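Local coordinates for stage II sporulation protein Q (Bacillus subtilis, PDB 3TUF), which forms, together with SpoIIIAH, a channel between mother cell and forespore and takes part in forespore engulfment during sporulation, at residues S37-E49 with D93-V105. Numbering follows the deposited sequence.
Sequences SMENVAMPVVDSE and DFDVSASLSGTVV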
loop_
_atom_site.group_PDB
_atom_site.type_symbol
_atom_site.label_atom_id
_atom_site.label_comp_id
_atom_site.label_asym_id
_atom_site.label_seq_id
_atom_site.Cartn_x
_atom_site.Cartn_y
_atom_site.Cartn_z
ATOM N N SER A 37 2.589 33.784 -29.756
ATOM C CA SER A 37 3.152 33.328 -31.014
ATOM C C SER A 37 3.855 34.472 -31.731
ATOM O O SER A 37 3.546 35.631 -31.514
ATOM C CB SER A 37 2.065 32.726 -31.908
ATOM O OG SER A 37 1.848 31.358 -31.616
ATOM N N MET A 38 4.816 34.139 -32.574
ATOM C CA MET A 38 5.530 35.150 -33.316
ATOM C C MET A 38 6.419 36.009 -32.441
ATOM O O MET A 38 7.216 36.770 -32.953
ATOM C CB MET A 38 4.550 36.038 -34.075
ATOM C CG MET A 38 3.084 35.789 -33.759
ATOM S SD MET A 38 2.036 37.230 -34.078
ATOM C CE MET A 38 1.994 37.994 -32.463
ATOM N N GLU A 39 6.297 35.906 -31.127
ATOM C CA GLU A 39 7.172 36.701 -30.286
ATOM C C GLU A 39 8.104 35.883 -29.439
ATOM O O GLU A 39 7.919 34.712 -29.282
ATOM C CB GLU A 39 6.396 37.705 -29.432
ATOM C CG GLU A 39 5.336 37.146 -28.533
ATOM C CD GLU A 39 4.538 38.234 -27.837
ATOM O OE1 GLU A 39 4.032 37.991 -26.743
ATOM O OE2 GLU A 39 4.408 39.330 -28.377
ATOM N N ASN A 40 9.116 36.534 -28.905
ATOM C CA ASN A 40 10.118 35.884 -28.111
ATOM C C ASN A 40 9.834 36.037 -26.647
ATOM O O ASN A 40 9.249 36.993 -26.232
ATOM C CB ASN A 40 11.472 36.497 -28.388
ATOM C CG ASN A 40 11.967 36.225 -29.778
ATOM O OD1 ASN A 40 11.247 35.737 -30.626
ATOM N ND2 ASN A 40 13.214 36.555 -30.017
ATOM N N VAL A 41 10.278 35.094 -25.855
ATOM C CA VAL A 41 9.988 35.078 -24.431
ATOM C C VAL A 41 10.851 36.112 -23.766
ATOM O O VAL A 41 12.046 36.065 -23.897
ATOM C CB VAL A 41 10.275 33.658 -23.824
ATOM C CG1 VAL A 41 10.245 33.664 -22.255
ATOM C CG2 VAL A 41 9.311 32.607 -24.421
ATOM N N ALA A 42 10.254 37.055 -23.045
ATOM C CA ALA A 42 11.083 38.119 -22.448
ATOM C C ALA A 42 11.252 37.987 -20.936
ATOM O O ALA A 42 10.369 37.463 -20.265
ATOM C CB ALA A 42 10.536 39.505 -22.816
ATOM N N MET A 43 12.389 38.444 -20.410
ATOM C CA MET A 43 12.549 38.657 -18.968
ATOM C C MET A 43 11.325 39.409 -18.469
ATOM O O MET A 43 10.899 40.352 -19.101
ATOM C CB MET A 43 13.824 39.447 -18.694
ATOM C CG MET A 43 15.008 38.556 -18.800
ATOM S SD MET A 43 15.125 37.528 -17.279
ATOM C CE MET A 43 15.931 38.789 -16.232
ATOM N N PRO A 44 10.740 38.991 -17.341
ATOM C CA PRO A 44 9.462 39.584 -16.894
ATOM C C PRO A 44 9.639 40.909 -16.113
ATOM O O PRO A 44 8.955 41.130 -15.060
ATOM C CB PRO A 44 8.925 38.509 -15.958
ATOM C CG PRO A 44 10.138 38.038 -15.277
ATOM C CD PRO A 44 11.249 38.034 -16.346
ATOM N N VAL A 45 10.527 41.774 -16.618
ATOM C CA VAL A 45 10.965 42.970 -15.868
ATOM C C VAL A 45 11.101 44.103 -16.865
ATOM O O VAL A 45 11.129 43.844 -18.063
ATOM C CB VAL A 45 12.265 42.654 -15.151
ATOM C CG1 VAL A 45 13.065 43.829 -14.922
ATOM C CG2 VAL A 45 11.961 42.050 -13.829
ATOM N N VAL A 46 11.125 45.363 -16.418
ATOM C CA VAL A 46 11.304 46.430 -17.382
ATOM C C VAL A 46 12.796 46.784 -17.441
ATOM O O VAL A 46 13.406 46.896 -18.508
ATOM C CB VAL A 46 10.450 47.674 -17.055
ATOM C CG1 VAL A 46 10.814 48.786 -18.008
ATOM C CG2 VAL A 46 8.917 47.385 -17.134
ATOM N N ASP A 47 13.397 46.961 -16.282
ATOM C CA ASP A 47 14.796 47.208 -16.233
ATOM C C ASP A 47 15.528 45.877 -16.013
ATOM O O ASP A 47 16.043 45.634 -14.899
ATOM C CB ASP A 47 15.074 48.132 -15.074
ATOM C CG ASP A 47 16.496 48.568 -15.050
ATOM O OD1 ASP A 47 17.210 48.276 -16.054
ATOM O OD2 ASP A 47 16.902 49.178 -14.054
ATOM N N SER A 48 15.601 45.019 -17.050
ATOM C CA SER A 48 16.267 43.685 -16.939
ATOM C C SER A 48 17.734 43.729 -16.553
ATOM O O SER A 48 18.248 42.786 -15.994
ATOM C CB SER A 48 16.131 42.872 -18.219
ATOM O OG SER A 48 16.064 43.727 -19.330
ATOM N N GLU A 49 18.416 44.820 -16.828
ATOM C CA GLU A 49 19.818 44.872 -16.464
ATOM C C GLU A 49 20.066 45.056 -14.991
ATOM O O GLU A 49 21.117 44.694 -14.541
ATOM C CB GLU A 49 20.503 46.001 -17.186
ATOM C CG GLU A 49 20.595 45.750 -18.650
ATOM C CD GLU A 49 21.932 45.223 -19.042
ATOM O OE1 GLU A 49 22.809 45.042 -18.150
ATOM O OE2 GLU A 49 22.106 44.998 -20.258
ATOM N N ASP A 93 12.361 47.686 -4.675
ATOM C CA ASP A 93 11.183 47.391 -5.466
ATOM C C ASP A 93 11.487 47.558 -6.927
ATOM O O ASP A 93 12.303 48.420 -7.284
ATOM C CB ASP A 93 10.067 48.388 -5.129
ATOM C CG ASP A 93 9.318 48.033 -3.863
ATOM O OD1 ASP A 93 9.548 46.955 -3.272
ATOM O OD2 ASP A 93 8.474 48.837 -3.436
ATOM N N PHE A 94 10.822 46.802 -7.793
ATOM C CA PHE A 94 11.001 47.074 -9.190
ATOM C C PHE A 94 9.787 46.589 -9.931
ATOM O O PHE A 94 8.959 45.814 -9.384
ATOM C CB PHE A 94 12.272 46.366 -9.671
ATOM C CG PHE A 94 12.254 44.820 -9.466
ATOM C CD1 PHE A 94 11.706 43.983 -10.478
ATOM C CD2 PHE A 94 12.778 44.219 -8.281
ATOM C CE1 PHE A 94 11.623 42.573 -10.305
ATOM C CE2 PHE A 94 12.740 42.845 -8.100
ATOM C CZ PHE A 94 12.153 42.010 -9.120
ATOM N N ASP A 95 9.640 47.002 -11.171
ATOM C CA ASP A 95 8.362 46.797 -11.823
ATOM C C ASP A 95 8.482 45.533 -12.569
ATOM O O ASP A 95 9.494 45.295 -13.219
ATOM C CB ASP A 95 8.028 47.960 -12.753
ATOM C CG ASP A 95 7.969 49.351 -11.990
ATOM O OD1 ASP A 95 7.010 49.569 -11.183
ATOM O OD2 ASP A 95 8.863 50.209 -12.200
ATOM N N VAL A 96 7.468 44.692 -12.431
ATOM C CA VAL A 96 7.367 43.463 -13.194
ATOM C C VAL A 96 6.474 43.649 -14.423
ATOM O O VAL A 96 5.458 44.362 -14.344
ATOM C CB VAL A 96 6.688 42.479 -12.294
ATOM C CG1 VAL A 96 6.090 41.203 -13.088
ATOM C CG2 VAL A 96 7.596 42.155 -11.118
ATOM N N SER A 97 6.794 42.988 -15.532
ATOM C CA SER A 97 5.984 43.143 -16.738
ATOM C C SER A 97 5.793 41.866 -17.488
ATOM O O SER A 97 6.542 40.911 -17.341
ATOM C CB SER A 97 6.628 44.151 -17.683
ATOM O OG SER A 97 7.983 43.849 -17.836
ATOM N N ALA A 98 4.800 41.869 -18.347
ATOM C CA ALA A 98 4.398 40.649 -18.984
ATOM C C ALA A 98 5.514 40.202 -19.926
ATOM O O ALA A 98 6.044 40.972 -20.752
ATOM C CB ALA A 98 3.077 40.822 -19.708
ATOM N N SER A 99 5.908 38.952 -19.716
ATOM C CA SER A 99 6.911 38.284 -20.506
ATOM C C SER A 99 6.418 38.004 -21.916
ATOM O O SER A 99 7.216 37.932 -22.827
ATOM C CB SER A 99 7.249 36.969 -19.825
ATOM O OG SER A 99 7.932 36.126 -20.725
ATOM N N LEU A 100 5.113 37.805 -22.077
ATOM C CA LEU A 100 4.504 37.652 -23.385
ATOM C C LEU A 100 3.105 38.250 -23.316
ATOM O O LEU A 100 2.566 38.454 -22.230
ATOM C CB LEU A 100 4.372 36.179 -23.767
ATOM C CG LEU A 100 5.601 35.283 -24.031
ATOM C CD1 LEU A 100 5.193 33.857 -23.871
ATOM C CD2 LEU A 100 6.246 35.472 -25.409
ATOM N N SER A 101 2.511 38.515 -24.478
ATOM C CA SER A 101 1.151 39.007 -24.544
ATOM C C SER A 101 0.089 37.910 -24.227
ATOM O O SER A 101 0.264 36.715 -24.499
ATOM C CB SER A 101 0.939 39.659 -25.898
ATOM O OG SER A 101 2.046 40.537 -26.203
ATOM N N GLY A 102 -1.015 38.306 -23.612
ATOM C CA GLY A 102 -2.032 37.331 -23.297
ATOM C C GLY A 102 -3.144 37.939 -22.529
ATOM O O GLY A 102 -3.335 39.151 -22.561
ATOM N N THR A 103 -3.878 37.094 -21.828
ATOM C CA THR A 103 -5.029 37.538 -21.074
ATOM C C THR A 103 -4.832 37.149 -19.645
ATOM O O THR A 103 -4.514 35.998 -19.356
ATOM C CB THR A 103 -6.261 36.834 -21.546
ATOM O OG1 THR A 103 -6.433 37.117 -22.932
ATOM C CG2 THR A 103 -7.465 37.324 -20.776
ATOM N N VAL A 104 -5.054 38.101 -18.748
ATOM C CA VAL A 104 -4.864 37.884 -17.327
ATOM C C VAL A 104 -5.963 36.973 -16.865
ATOM O O VAL A 104 -7.136 37.366 -16.904
ATOM C CB VAL A 104 -4.973 39.199 -16.528
ATOM C CG1 VAL A 104 -5.045 38.915 -14.980
ATOM C CG2 VAL A 104 -3.823 40.110 -16.908
ATOM N N VAL A 105 -5.620 35.755 -16.451
ATOM C CA VAL A 105 -6.670 34.887 -15.993
ATOM C C VAL A 105 -6.706 34.873 -14.489
ATOM O O VAL A 105 -7.634 34.393 -13.920
ATOM C CB VAL A 105 -6.598 33.481 -16.625
ATOM C CG1 VAL A 105 -6.992 33.576 -18.117
ATOM C CG2 VAL A 105 -5.201 32.833 -16.440
#
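Glu39 reaches Ser101 with an extended side chain: its OE1 receives the backbone N of Ser101 at 2.8 Å, nearly straight (174°) and almost in line with the carboxylate C-O bond. The CB of Glu39 points toward 93-105, and chi1 of 57°, with CG between the backbone N and the carbonyl carbon, brings CG to 3.7 Å from Leu100 CD2. The Ser101 hydroxyl, which accepts a bond from Gln145 N, makes at most a weak, unsettled bond to either carboxylate oxygen. Swapping Glu39 for an alanine would probably leave the Ser101 amide without this acceptor and open a gap beside Leu100. Ser99 is gripped twice by Ala42: Ser99 OG, swung anti to its own backbone N (chi1 164°), gives its proton to Ala42 O at 2.8 Å, in the carbonyl plane on a lone pair, while Ala42 N donates to Ser99 O at 3.2 Å. Farther along, Ser97 N bonds to Pro44 O at 2.9 Å from above the carbonyl plane, part of the single bridge pairing Val45 with Val96. Val45 CG2 meets Phe94 CE1 at 3.6 Å, the two side chains crossing at about a right angle. Strand 95-97 pairs on through Val96 with strand 148-151, and Phe167 and Tyr129 pack against Pro44. The irregular loop 37-49 is thus laid along edge strand 95-97 and the loop after it, within the M23 peptidase family region, by backbone hydrogen bonds, the Ser99 hydroxyl and the Glu39 carboxylate, with apolar contacts at Leu100 and Phe94.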